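Local coordinates for protein 3-dehydroquinate dehydratase (Enterococcus faecalis, PDB 4PH6) that catalyses the third step of the chorismate pathway, the cis-dehydration of 3-dehydroquinate to 3-dehydroshikimate, through an imine formed with an active-site lysine, at residues Ile8-Val12 against Gly76-Leu80; Ala30-Leu34 against Leu67-Val71; Leu43-Leu47 against Val242-Arg246; Tyr104-Val108 against Leu130-Ala134; Lys140-His146 against Ala169-Ala175. One frame throughout, in Å; residues are numbered along the deposited sequence.

The five contacts are spread round one (beta/alpha)8 barrel. Contact 5 joins two neighbouring barrel strands and lies nearest the centre of the chain, about 7 Å from it. Contacts 2 and 4 pair helices of the outer layer and lie about 20 Å apart, centre to centre. L107 of contact 4 touches S68 of contact 2. Contacts 1 and 3 have centres about 14 Å apart and meet where P79 lies against D46. Their segments alternate along the chain, and contact 3 ties the last helix to an early loop. Contact 4 packs on I141 of contact 5. Contacts 3 and 4 lie on opposite sides of the chain's centre. Strand pairing in contact 5 belongs to the barrel wall, while contacts 2 and 4 belong to the helical layer round it.

Contact 1. Residues Ile8-Val12 against Gly76-Leu80; sequences IVKNV and GQKPL
K10, P79 and Q77 supply most of the buried surface. V9 to V12 form a type I' beta turn, closed by V12 N to V9 O at 2.9 Å and V9 N to V12 O at 3.1 Å. Segment 76-80 has no regular structure until the strand at L80. Across the two segments the nearest CA atoms are those of K10 and P79, 6.3 Å apart. P79 packs its ring against the turn, with P79 CG 3.4 Å from V9 O, CB 3.6 Å from V9 CG2 and CD 4.0 Å from V12 CG2. K10 has left-handed phi/psi, 49/52, and an extended chain (m, t, t, t). Its CD lies 3.4 Å from Q77 NE2. No direct hydrogen bond joins the segments; one water bridges them, accepting from K10 NZ at 2.5 Å and donating to K78 O at 2.9 Å. K10 NZ also makes a salt bridge to D114. This N-terminal beta hairpin turn, between strands 7-9 and 12-14, meets the barrel loop joining helix 61-73 to strand 80-83, and M72 of that helix touches K10.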
# COMPACT_ATOMS: atom_id res chain seq x y z
N ILE A 8 -23.26 -6.68 -10.75
CA ILE A 8 -22.97 -8.04 -11.18
C ILE A 8 -23.09 -8.17 -12.70
O ILE A 8 -24.14 -7.92 -13.26
CB ILE A 8 -23.88 -9.05 -10.46
CG1 ILE A 8 -23.76 -8.84 -8.94
CG2 ILE A 8 -23.53 -10.49 -10.82
CD1 ILE A 8 -24.59 -9.81 -8.13
N VAL A 9 -21.99 -8.54 -13.34
CA VAL A 9 -21.94 -8.74 -14.79
C VAL A 9 -21.22 -10.04 -15.16
O VAL A 9 -20.02 -10.22 -14.87
CB VAL A 9 -21.28 -7.52 -15.49
CG1 VAL A 9 -20.07 -7.06 -14.75
CG2 VAL A 9 -20.92 -7.86 -16.93
N LYS A 10 -21.96 -10.94 -15.82
CA LYS A 10 -21.47 -12.27 -16.19
C LYS A 10 -20.82 -12.97 -14.99
O LYS A 10 -19.68 -13.44 -15.06
CB LYS A 10 -20.49 -12.19 -17.36
CG LYS A 10 -21.19 -11.78 -18.65
CD LYS A 10 -20.28 -11.78 -19.89
CE LYS A 10 -21.12 -11.45 -21.12
NZ LYS A 10 -20.32 -11.10 -22.32
N ASN A 11 -21.57 -12.99 -13.89
CA ASN A 11 -21.19 -13.62 -12.63
C ASN A 11 -20.05 -12.91 -11.91
O ASN A 11 -19.69 -13.30 -10.80
CB ASN A 11 -20.86 -15.10 -12.86
CG ASN A 11 -22.11 -15.94 -13.07
OD1 ASN A 11 -23.24 -15.42 -13.12
ND2 ASN A 11 -21.92 -17.25 -13.23
N VAL A 12 -19.48 -11.86 -12.50
CA VAL A 12 -18.44 -11.09 -11.82
C VAL A 12 -19.07 -10.05 -10.89
O VAL A 12 -19.75 -9.12 -11.35
CB VAL A 12 -17.48 -10.39 -12.83
CG1 VAL A 12 -16.49 -9.47 -12.08
CG2 VAL A 12 -16.71 -11.42 -13.65
N GLY A 76 -14.17 -15.56 -23.64
CA GLY A 76 -14.41 -16.63 -22.68
C GLY A 76 -15.38 -16.26 -21.56
O GLY A 76 -15.24 -16.73 -20.42
N GLN A 77 -16.31 -15.37 -21.90
CA GLN A 77 -17.41 -14.91 -21.05
C GLN A 77 -16.93 -13.95 -19.95
O GLN A 77 -17.60 -13.79 -18.93
CB GLN A 77 -18.17 -16.11 -20.46
CG GLN A 77 -19.60 -15.82 -19.96
CD GLN A 77 -20.57 -15.29 -21.03
OE1 GLN A 77 -20.29 -15.30 -22.23
NE2 GLN A 77 -21.73 -14.82 -20.58
N LYS A 78 -15.79 -13.30 -20.18
CA LYS A 78 -15.37 -12.17 -19.36
C LYS A 78 -16.05 -10.88 -19.84
O LYS A 78 -16.11 -10.62 -21.05
CB LYS A 78 -13.85 -11.99 -19.38
CG LYS A 78 -13.04 -13.06 -18.69
CD LYS A 78 -11.60 -12.58 -18.47
CE LYS A 78 -10.70 -13.69 -17.97
NZ LYS A 78 -10.60 -14.78 -18.94
N PRO A 79 -16.53 -10.06 -18.90
CA PRO A 79 -17.18 -8.80 -19.28
C PRO A 79 -16.29 -7.94 -20.15
O PRO A 79 -15.09 -7.87 -19.93
CB PRO A 79 -17.43 -8.11 -17.93
CG PRO A 79 -17.52 -9.28 -16.94
CD PRO A 79 -16.53 -10.30 -17.45
N LEU A 80 -16.90 -7.32 -21.15
CA LEU A 80 -16.20 -6.42 -22.04
C LEU A 80 -16.61 -4.97 -21.78
O LEU A 80 -17.74 -4.56 -22.03
CB LEU A 80 -16.47 -6.79 -23.50
CG LEU A 80 -15.89 -5.77 -24.49
CD1 LEU A 80 -14.37 -5.60 -24.27
CD2 LEU A 80 -16.17 -6.17 -25.93
O HOH W 1 -18.07 -12.18 -22.53

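Contact 2. Residues Ala30-Leu34 against Leu67-Val71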
# COMPACT_ATOMS: atom_id res chain seq x y z
N ALA A 30 -6.49 -4.38 -35.84
CA ALA A 30 -7.61 -5.28 -35.57
C ALA A 30 -7.10 -6.65 -35.21
O ALA A 30 -7.55 -7.27 -34.24
CB ALA A 30 -8.54 -5.35 -36.78
N GLU A 31 -6.16 -7.12 -36.02
CA GLU A 31 -5.57 -8.44 -35.90
C GLU A 31 -4.92 -8.68 -34.54
O GLU A 31 -5.05 -9.75 -33.95
CB GLU A 31 -4.55 -8.64 -37.01
CG GLU A 31 -3.85 -9.98 -36.98
CD GLU A 31 -2.95 -10.16 -38.16
OE1 GLU A 31 -1.85 -9.57 -38.17
OE2 GLU A 31 -3.35 -10.90 -39.09
N ASP A 32 -4.21 -7.67 -34.04
CA ASP A 32 -3.60 -7.75 -32.73
C ASP A 32 -4.63 -7.59 -31.61
O ASP A 32 -4.45 -8.13 -30.52
CB ASP A 32 -2.50 -6.70 -32.59
CG ASP A 32 -1.24 -7.09 -33.32
OD1 ASP A 32 -0.49 -6.20 -33.74
OD2 ASP A 32 -1.01 -8.30 -33.48
N ILE A 33 -5.70 -6.85 -31.88
CA ILE A 33 -6.76 -6.68 -30.89
C ILE A 33 -7.48 -8.02 -30.66
O ILE A 33 -7.75 -8.39 -29.52
CB ILE A 33 -7.77 -5.58 -31.32
CG1 ILE A 33 -7.17 -4.19 -31.05
CG2 ILE A 33 -9.09 -5.72 -30.58
CD1 ILE A 33 -7.96 -3.04 -31.65
N LEU A 34 -7.76 -8.75 -31.73
CA LEU A 34 -8.36 -10.07 -31.61
C LEU A 34 -7.42 -11.06 -30.91
O LEU A 34 -7.86 -11.84 -30.07
CB LEU A 34 -8.77 -10.62 -32.98
CG LEU A 34 -9.92 -9.86 -33.66
CD1 LEU A 34 -10.35 -10.51 -34.97
CD2 LEU A 34 -11.08 -9.71 -32.69
N LEU A 67 -15.97 -5.28 -35.12
CA LEU A 67 -14.80 -5.71 -34.39
C LEU A 67 -15.18 -6.01 -32.94
O LEU A 67 -14.66 -6.95 -32.35
CB LEU A 67 -13.70 -4.65 -34.48
CG LEU A 67 -12.39 -5.06 -33.82
CD1 LEU A 67 -12.00 -6.46 -34.23
CD2 LEU A 67 -11.27 -4.06 -34.15
N SER A 68 -16.09 -5.22 -32.38
CA SER A 68 -16.48 -5.43 -30.99
C SER A 68 -17.16 -6.79 -30.83
O SER A 68 -17.02 -7.44 -29.79
CB SER A 68 -17.40 -4.31 -30.49
OG SER A 68 -18.68 -4.38 -31.08
N GLN A 69 -17.87 -7.22 -31.87
CA GLN A 69 -18.52 -8.53 -31.87
C GLN A 69 -17.50 -9.68 -31.84
O GLN A 69 -17.63 -10.61 -31.05
CB GLN A 69 -19.42 -8.67 -33.10
CG GLN A 69 -20.85 -8.22 -32.86
CD GLN A 69 -21.53 -9.03 -31.76
OE1 GLN A 69 -21.23 -10.21 -31.56
NE2 GLN A 69 -22.47 -8.40 -31.06
N GLN A 70 -16.48 -9.57 -32.69
CA GLN A 70 -15.41 -10.55 -32.76
C GLN A 70 -14.54 -10.61 -31.49
O GLN A 70 -14.03 -11.68 -31.13
CB GLN A 70 -14.55 -10.24 -33.97
CG GLN A 70 -15.36 -10.26 -35.26
CD GLN A 70 -14.61 -9.69 -36.44
OE1 GLN A 70 -13.93 -8.68 -36.32
NE2 GLN A 70 -14.72 -10.36 -37.58
N VAL A 71 -14.38 -9.47 -30.84
CA VAL A 71 -13.67 -9.39 -29.57
C VAL A 71 -14.45 -10.13 -28.48
O VAL A 71 -13.89 -10.94 -27.75
CB VAL A 71 -13.44 -7.93 -29.14
CG1 VAL A 71 -13.24 -7.83 -27.64
CG2 VAL A 71 -12.27 -7.34 -29.89
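Two helices of the barrel's outer layer run side by side here. Their short axes approach to 10.3 Å, and the segments run in roughly the same direction, 27° apart. The CA atoms are nearest at A30 with L67, 7.3 Å, and at L34 with V71, 5.7 Å. L67 comes first and points toward the partner helix. Its CD2 meets A30 CB at 4.0 Å and I33 CD1 at 4.3 Å. Its CD1 lies 3.7 Å from L34 CD2. S68 points away, and its OG hydrogen-bonds to C65 and A112. Q70 contributes its aliphatic part, with CB 3.7 Å from L34 CD2. V71 ends the segment. Its CG2 touches I33 CG2 at 3.6 Å and L34 CD2 at 3.9 Å. L34 CD2 thus sits among L67, Q70 and V71. The contact between the two segments is apolar, and no hydrogen bond crosses it. I33 and L67 also reach Y55 and W50, the latter a residue predicted to bind 3-dehydroquinate. The pair therefore covers the barrel from outside, with helices 30-40 and 61-73 packed beside strand 47-51.

Contact 3. Residues Leu43-Leu47 against Val242-Arg246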
# COMPACT_ATOMS: atom_id res chain seq x y z
N LEU A 43 -5.46 -15.42 -19.19
CA LEU A 43 -4.91 -14.43 -18.26
C LEU A 43 -5.69 -14.42 -16.95
O LEU A 43 -6.90 -14.64 -16.95
CB LEU A 43 -4.93 -13.03 -18.87
CG LEU A 43 -3.94 -12.65 -19.97
CD1 LEU A 43 -4.18 -11.20 -20.34
CD2 LEU A 43 -2.50 -12.87 -19.50
N ASP A 44 -4.99 -14.16 -15.85
CA ASP A 44 -5.60 -14.20 -14.52
C ASP A 44 -6.30 -12.87 -14.21
O ASP A 44 -5.90 -12.14 -13.31
CB ASP A 44 -4.53 -14.54 -13.47
CG ASP A 44 -5.12 -14.87 -12.10
OD1 ASP A 44 -4.33 -15.00 -11.14
OD2 ASP A 44 -6.36 -15.00 -11.98
N CYS A 45 -7.35 -12.58 -14.96
CA CYS A 45 -8.10 -11.34 -14.83
C CYS A 45 -9.59 -11.63 -14.86
O CYS A 45 -10.00 -12.75 -15.18
CB CYS A 45 -7.74 -10.35 -15.94
SG CYS A 45 -8.23 -10.88 -17.61
N ASP A 46 -10.40 -10.62 -14.55
CA ASP A 46 -11.83 -10.83 -14.45
C ASP A 46 -12.57 -10.19 -15.60
O ASP A 46 -13.60 -10.70 -16.06
CB ASP A 46 -12.33 -10.30 -13.11
CG ASP A 46 -11.67 -11.00 -11.95
OD1 ASP A 46 -11.73 -12.24 -11.91
OD2 ASP A 46 -11.04 -10.32 -11.11
N LEU A 47 -12.07 -9.06 -16.07
CA LEU A 47 -12.65 -8.46 -17.26
C LEU A 47 -11.61 -7.78 -18.13
O LEU A 47 -10.44 -7.72 -17.80
CB LEU A 47 -13.78 -7.49 -16.88
CG LEU A 47 -13.68 -6.28 -15.96
CD1 LEU A 47 -14.95 -5.44 -16.10
CD2 LEU A 47 -13.47 -6.70 -14.52
N VAL A 242 -1.04 -8.37 -14.68
CA VAL A 242 -2.25 -8.96 -14.13
C VAL A 242 -1.98 -10.14 -13.18
O VAL A 242 -2.73 -10.34 -12.20
CB VAL A 242 -3.21 -9.39 -15.28
CG1 VAL A 242 -4.49 -9.89 -14.73
CG2 VAL A 242 -3.49 -8.22 -16.20
N GLN A 243 -0.93 -10.92 -13.44
CA GLN A 243 -0.57 -12.04 -12.56
C GLN A 243 -0.07 -11.56 -11.18
O GLN A 243 -0.46 -12.11 -10.15
CB GLN A 243 0.50 -12.94 -13.20
CG GLN A 243 1.17 -13.90 -12.21
CD GLN A 243 2.37 -14.65 -12.80
OE1 GLN A 243 3.19 -14.07 -13.51
NE2 GLN A 243 2.48 -15.94 -12.48
N VAL A 244 0.82 -10.57 -11.19
CA VAL A 244 1.36 -10.01 -9.95
C VAL A 244 0.24 -9.39 -9.14
O VAL A 244 0.23 -9.43 -7.91
CB VAL A 244 2.47 -8.95 -10.24
CG1 VAL A 244 2.78 -8.13 -9.01
CG2 VAL A 244 3.73 -9.60 -10.80
N LEU A 245 -0.72 -8.82 -9.87
CA LEU A 245 -1.81 -8.09 -9.27
C LEU A 245 -2.70 -8.99 -8.42
O LEU A 245 -3.00 -8.68 -7.27
CB LEU A 245 -2.63 -7.42 -10.38
CG LEU A 245 -3.31 -6.11 -10.05
CD1 LEU A 245 -2.38 -5.19 -9.24
CD2 LEU A 245 -3.76 -5.45 -11.36
N ARG A 246 -3.12 -10.11 -9.00
CA ARG A 246 -3.91 -11.09 -8.27
C ARG A 246 -3.16 -11.55 -7.02
O ARG A 246 -3.74 -11.60 -5.94
CB ARG A 246 -4.25 -12.29 -9.16
CG ARG A 246 -5.23 -13.24 -8.51
CD ARG A 246 -6.65 -12.73 -8.60
NE ARG A 246 -7.22 -12.99 -9.92
CZ ARG A 246 -8.36 -12.45 -10.36
NH1 ARG A 246 -9.03 -11.61 -9.60
NH2 ARG A 246 -8.80 -12.74 -11.58
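A salt-bridge network of D44, D46 and R246 ties the C-terminal helix to the loop before strand 47-51. R246 is the hub. Both carboxylates approach the edge of its guanidinium, close to its plane. R246 NE donates to D44 OD2 at 3.0 Å, and R246 NH2 makes a weak 3.3 Å bond to the same oxygen. On D46 the match is two to two: R246 NH2 to OD1 at 3.0 Å and R246 NH1 to OD2 at 2.8 Å. D46 OD2 also accepts a hydrogen bond from the backbone N of I21. The R246 side chain bends at chi2 and chi3, both p. D44 is the centre of an inverse gamma turn, with a weak C45 N to L43 O bond of 2.9 Å. One turn earlier on the helix, V242 points toward the loop. Its CG1 lies 3.0 Å from D44 O and 3.5 Å from C45 CB. V242 and R246 also both touch I21. The last helix of the chain packs outside the early strand 20-25 and the loop before strand 47-51, as expected in a (beta/alpha)8 barrel, whose last strand, 226-228, pairs with its first, 20-25.

Contact 4. Residues Tyr104-Val108 against Leu130-Ala134; sequences YHELV and LIHEA
Two helical segments run nearly parallel, with short axes 10.0 Å apart at closest approach and 13° between their directions. H105 CA lies 6.6 Å from L130 CA, and V108 CA lies 5.7 Å from A134 CA. Y104 starts the first segment with chi1 m. Its CB lies 3.6 Å from L130 CD2. Its ring leads away from the partner helix, and the OH hydrogen-bonds to F84 N. H105 comes next, with chi1 near -90°. Its ring lies under L130 CD1, which is 3.9 Å from the ring centroid and 17° off the normal, a CH-pi contact. At the ring edge, H105 CE1 lies 4.4 Å from E133 CG. L107 packs on helix 61-73. V108, chi1 t, points toward the partner. Its CG2 lies 4.0 Å from both L130 CD1 and A134 CB, and its CG1 is 3.6 Å from E133 O. L130, with chi1 t and chi2 p, has the largest buried area, because Y104, H105 and V108 all touch it. No hydrogen bond crosses. Y104 and V108 rest on L116, and L130 on I118, both of strand 115-119. This is the packing of consecutive outer helices in a (beta/alpha)8 barrel.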
# COMPACT_ATOMS: atom_id res chain seq x y z
N TYR A 104 -20.33 6.00 -29.67
CA TYR A 104 -20.94 5.31 -28.55
C TYR A 104 -22.39 4.91 -28.84
O TYR A 104 -22.80 3.78 -28.53
CB TYR A 104 -20.87 6.18 -27.29
CG TYR A 104 -19.56 6.09 -26.52
CD1 TYR A 104 -18.57 5.18 -26.86
CD2 TYR A 104 -19.33 6.91 -25.42
CE1 TYR A 104 -17.39 5.10 -26.14
CE2 TYR A 104 -18.16 6.84 -24.70
CZ TYR A 104 -17.20 5.93 -25.05
OH TYR A 104 -16.03 5.87 -24.31
N HIS A 105 -23.17 5.82 -29.41
CA HIS A 105 -24.55 5.53 -29.78
C HIS A 105 -24.60 4.32 -30.73
O HIS A 105 -25.45 3.44 -30.57
CB HIS A 105 -25.24 6.75 -30.43
CG HIS A 105 -25.93 7.65 -29.46
ND1 HIS A 105 -26.97 7.24 -28.65
CD2 HIS A 105 -25.75 8.97 -29.18
CE1 HIS A 105 -27.38 8.25 -27.91
NE2 HIS A 105 -26.67 9.31 -28.22
N GLU A 106 -23.68 4.27 -31.68
CA GLU A 106 -23.60 3.14 -32.61
C GLU A 106 -23.23 1.81 -31.96
O GLU A 106 -23.81 0.78 -32.28
CB GLU A 106 -22.60 3.43 -33.73
CG GLU A 106 -23.20 4.22 -34.87
CD GLU A 106 -24.46 3.58 -35.42
OE1 GLU A 106 -25.56 4.06 -35.07
OE2 GLU A 106 -24.35 2.61 -36.21
N LEU A 107 -22.25 1.83 -31.06
CA LEU A 107 -21.89 0.64 -30.30
C LEU A 107 -23.09 0.13 -29.51
O LEU A 107 -23.34 -1.08 -29.46
CB LEU A 107 -20.72 0.94 -29.35
CG LEU A 107 -19.34 1.06 -30.01
CD1 LEU A 107 -18.33 1.57 -29.01
CD2 LEU A 107 -18.89 -0.27 -30.61
N VAL A 108 -23.83 1.06 -28.92
CA VAL A 108 -25.00 0.70 -28.15
C VAL A 108 -26.02 -0.08 -29.01
O VAL A 108 -26.57 -1.08 -28.56
CB VAL A 108 -25.67 1.94 -27.53
CG1 VAL A 108 -27.08 1.60 -27.02
CG2 VAL A 108 -24.81 2.50 -26.40
N LEU A 130 -27.42 9.31 -23.83
CA LEU A 130 -26.66 8.10 -24.13
C LEU A 130 -26.76 7.06 -23.01
O LEU A 130 -26.95 5.87 -23.26
CB LEU A 130 -25.20 8.45 -24.39
CG LEU A 130 -24.27 7.25 -24.56
CD1 LEU A 130 -24.66 6.44 -25.81
CD2 LEU A 130 -22.81 7.70 -24.60
N ILE A 131 -26.63 7.53 -21.77
CA ILE A 131 -26.73 6.65 -20.61
C ILE A 131 -28.02 5.82 -20.60
O ILE A 131 -27.97 4.60 -20.42
CB ILE A 131 -26.66 7.46 -19.30
CG1 ILE A 131 -25.27 8.09 -19.13
CG2 ILE A 131 -26.97 6.56 -18.11
CD1 ILE A 131 -25.18 9.10 -18.00
N HIS A 132 -29.17 6.48 -20.81
CA HIS A 132 -30.45 5.78 -20.80
C HIS A 132 -30.60 4.83 -21.98
O HIS A 132 -31.20 3.76 -21.83
CB HIS A 132 -31.61 6.78 -20.79
CG HIS A 132 -31.61 7.67 -19.60
ND1 HIS A 132 -31.50 7.19 -18.31
CD2 HIS A 132 -31.65 9.02 -19.50
CE1 HIS A 132 -31.49 8.20 -17.47
NE2 HIS A 132 -31.58 9.32 -18.16
N GLU A 133 -30.06 5.20 -23.14
CA GLU A 133 -30.06 4.28 -24.28
C GLU A 133 -29.14 3.07 -24.02
O GLU A 133 -29.48 1.94 -24.38
CB GLU A 133 -29.65 4.99 -25.57
CG GLU A 133 -30.68 5.99 -26.09
CD GLU A 133 -32.08 5.40 -26.22
OE1 GLU A 133 -32.25 4.43 -27.00
OE2 GLU A 133 -33.01 5.90 -25.54
N ALA A 134 -28.00 3.29 -23.39
CA ALA A 134 -27.12 2.18 -23.04
C ALA A 134 -27.77 1.27 -21.99
O ALA A 134 -27.72 0.04 -22.13
CB ALA A 134 -25.78 2.69 -22.54

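Contact 5. Residues Lys140-His146 against Ala169-Ala175; sequences KIVLCNH and ADICKIA
K173 NZ donates to H146 NE2 at 3.0 Å, meeting the edge of the imidazole. In this type I dehydroquinase barrel K173 is the predicted Schiff-base lysine and H146 the predicted proton donor and acceptor. K173 is fully extended, all t, while H146 has chi1 m. R85, a predicted substrate-binding residue, lies close to both. At the other end, D170 OD2 accepts a hydrogen bond from I141 N at 2.7 Å. Between them runs a parallel strand pair, with short axes 4.5 Å apart and 12° between directions. Strands 140-147 and 171-176 belong to one beta-alpha-beta unit, linked by helix 154-166. The register runs from V142 with I171, through C144 with K173, to H146 with A175. Backbone hydrogen bonds run from I171 N to I141 O at 3.0 Å, K173 N to L143 O at 3.0 Å, N145 N to K173 O at 2.9 Å and A175 N to N145 O at 2.8 Å. L143 N to I171 O, 3.1 Å, is weak. V142, C144, H146, I171, K173 and A175 share one face. L143, N145, C172 and I174 share the other, packed on helix 154-166. L143 CG lies 3.6 Å from A169 CB, just before strand 171-176.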
# COMPACT_ATOMS: atom_id res chain seq x y z
N LYS A 140 -23.99 -1.74 -18.45
CA LYS A 140 -23.62 -1.03 -17.22
C LYS A 140 -22.80 0.21 -17.54
O LYS A 140 -21.91 0.19 -18.39
CB LYS A 140 -22.81 -1.93 -16.27
CG LYS A 140 -23.47 -3.25 -15.90
CD LYS A 140 -24.79 -3.03 -15.18
CE LYS A 140 -25.44 -4.38 -14.87
NZ LYS A 140 -26.86 -4.20 -14.41
N ILE A 141 -23.08 1.29 -16.82
CA ILE A 141 -22.39 2.55 -17.09
C ILE A 141 -21.25 2.84 -16.12
O ILE A 141 -21.42 2.81 -14.89
CB ILE A 141 -23.37 3.71 -17.05
CG1 ILE A 141 -24.42 3.52 -18.14
CG2 ILE A 141 -22.63 5.03 -17.25
CD1 ILE A 141 -23.83 3.40 -19.54
N VAL A 142 -20.08 3.13 -16.67
CA VAL A 142 -18.97 3.61 -15.85
C VAL A 142 -18.71 5.07 -16.17
O VAL A 142 -18.14 5.38 -17.21
CB VAL A 142 -17.66 2.80 -16.06
CG1 VAL A 142 -16.55 3.34 -15.16
CG2 VAL A 142 -17.88 1.32 -15.81
N LEU A 143 -19.15 5.97 -15.29
CA LEU A 143 -18.79 7.38 -15.40
C LEU A 143 -17.40 7.52 -14.81
O LEU A 143 -17.04 6.78 -13.90
CB LEU A 143 -19.78 8.31 -14.69
CG LEU A 143 -21.17 8.42 -15.33
CD1 LEU A 143 -21.90 9.68 -14.86
CD2 LEU A 143 -21.12 8.34 -16.85
N CYS A 144 -16.61 8.44 -15.33
CA CYS A 144 -15.22 8.47 -14.98
C CYS A 144 -14.55 9.80 -15.21
O CYS A 144 -14.99 10.60 -16.05
CB CYS A 144 -14.48 7.40 -15.76
SG CYS A 144 -14.69 7.66 -17.50
N ASN A 145 -13.48 10.02 -14.47
CA ASN A 145 -12.70 11.23 -14.64
C ASN A 145 -11.21 10.92 -14.48
O ASN A 145 -10.82 10.11 -13.65
CB ASN A 145 -13.14 12.30 -13.64
CG ASN A 145 -12.24 13.51 -13.65
OD1 ASN A 145 -11.61 13.83 -12.66
ND2 ASN A 145 -12.16 14.19 -14.80
N HIS A 146 -10.39 11.55 -15.31
CA HIS A 146 -8.95 11.36 -15.24
C HIS A 146 -8.23 12.68 -15.28
O HIS A 146 -8.46 13.49 -16.17
CB HIS A 146 -8.46 10.51 -16.41
CG HIS A 146 -9.10 9.16 -16.47
ND1 HIS A 146 -10.35 8.96 -16.99
CD2 HIS A 146 -8.65 7.95 -16.06
CE1 HIS A 146 -10.66 7.68 -16.89
NE2 HIS A 146 -9.64 7.05 -16.35
N ALA A 169 -24.46 6.82 -12.50
CA ALA A 169 -23.42 5.86 -12.86
C ALA A 169 -23.68 4.53 -12.16
O ALA A 169 -24.10 4.49 -11.00
CB ALA A 169 -22.06 6.38 -12.49
N ASP A 170 -23.44 3.44 -12.86
CA ASP A 170 -23.41 2.14 -12.21
C ASP A 170 -22.09 1.98 -11.44
O ASP A 170 -22.04 1.34 -10.39
CB ASP A 170 -23.61 1.03 -13.24
CG ASP A 170 -25.01 1.03 -13.82
OD1 ASP A 170 -25.97 0.98 -13.03
OD2 ASP A 170 -25.16 1.13 -15.06
N ILE A 171 -21.03 2.58 -11.96
CA ILE A 171 -19.72 2.51 -11.35
C ILE A 171 -19.04 3.87 -11.52
O ILE A 171 -19.05 4.44 -12.62
CB ILE A 171 -18.87 1.38 -11.97
CG1 ILE A 171 -19.53 0.01 -11.73
CG2 ILE A 171 -17.47 1.39 -11.40
CD1 ILE A 171 -18.80 -1.15 -12.40
N CYS A 172 -18.51 4.42 -10.43
CA CYS A 172 -17.86 5.72 -10.47
C CYS A 172 -16.35 5.53 -10.43
O CYS A 172 -15.85 4.81 -9.58
CB CYS A 172 -18.31 6.59 -9.30
SG CYS A 172 -20.09 6.71 -9.11
N LYS A 173 -15.63 6.18 -11.34
CA LYS A 173 -14.21 5.98 -11.46
C LYS A 173 -13.45 7.31 -11.56
O LYS A 173 -13.88 8.23 -12.24
CB LYS A 173 -13.90 5.12 -12.69
CG LYS A 173 -12.43 4.99 -13.04
CD LYS A 173 -12.26 4.48 -14.46
CE LYS A 173 -10.79 4.46 -14.87
NZ LYS A 173 -10.60 4.26 -16.33
N ILE A 174 -12.31 7.39 -10.87
CA ILE A 174 -11.46 8.56 -11.00
C ILE A 174 -10.00 8.15 -10.91
O ILE A 174 -9.61 7.35 -10.07
CB ILE A 174 -11.78 9.64 -9.93
CG1 ILE A 174 -11.02 10.93 -10.23
CG2 ILE A 174 -11.46 9.18 -8.51
CD1 ILE A 174 -11.53 12.15 -9.46
N ALA A 175 -9.19 8.71 -11.80
CA ALA A 175 -7.75 8.50 -11.74
C ALA A 175 -7.08 9.86 -11.63
O ALA A 175 -7.45 10.81 -12.34
CB ALA A 175 -7.26 7.73 -12.98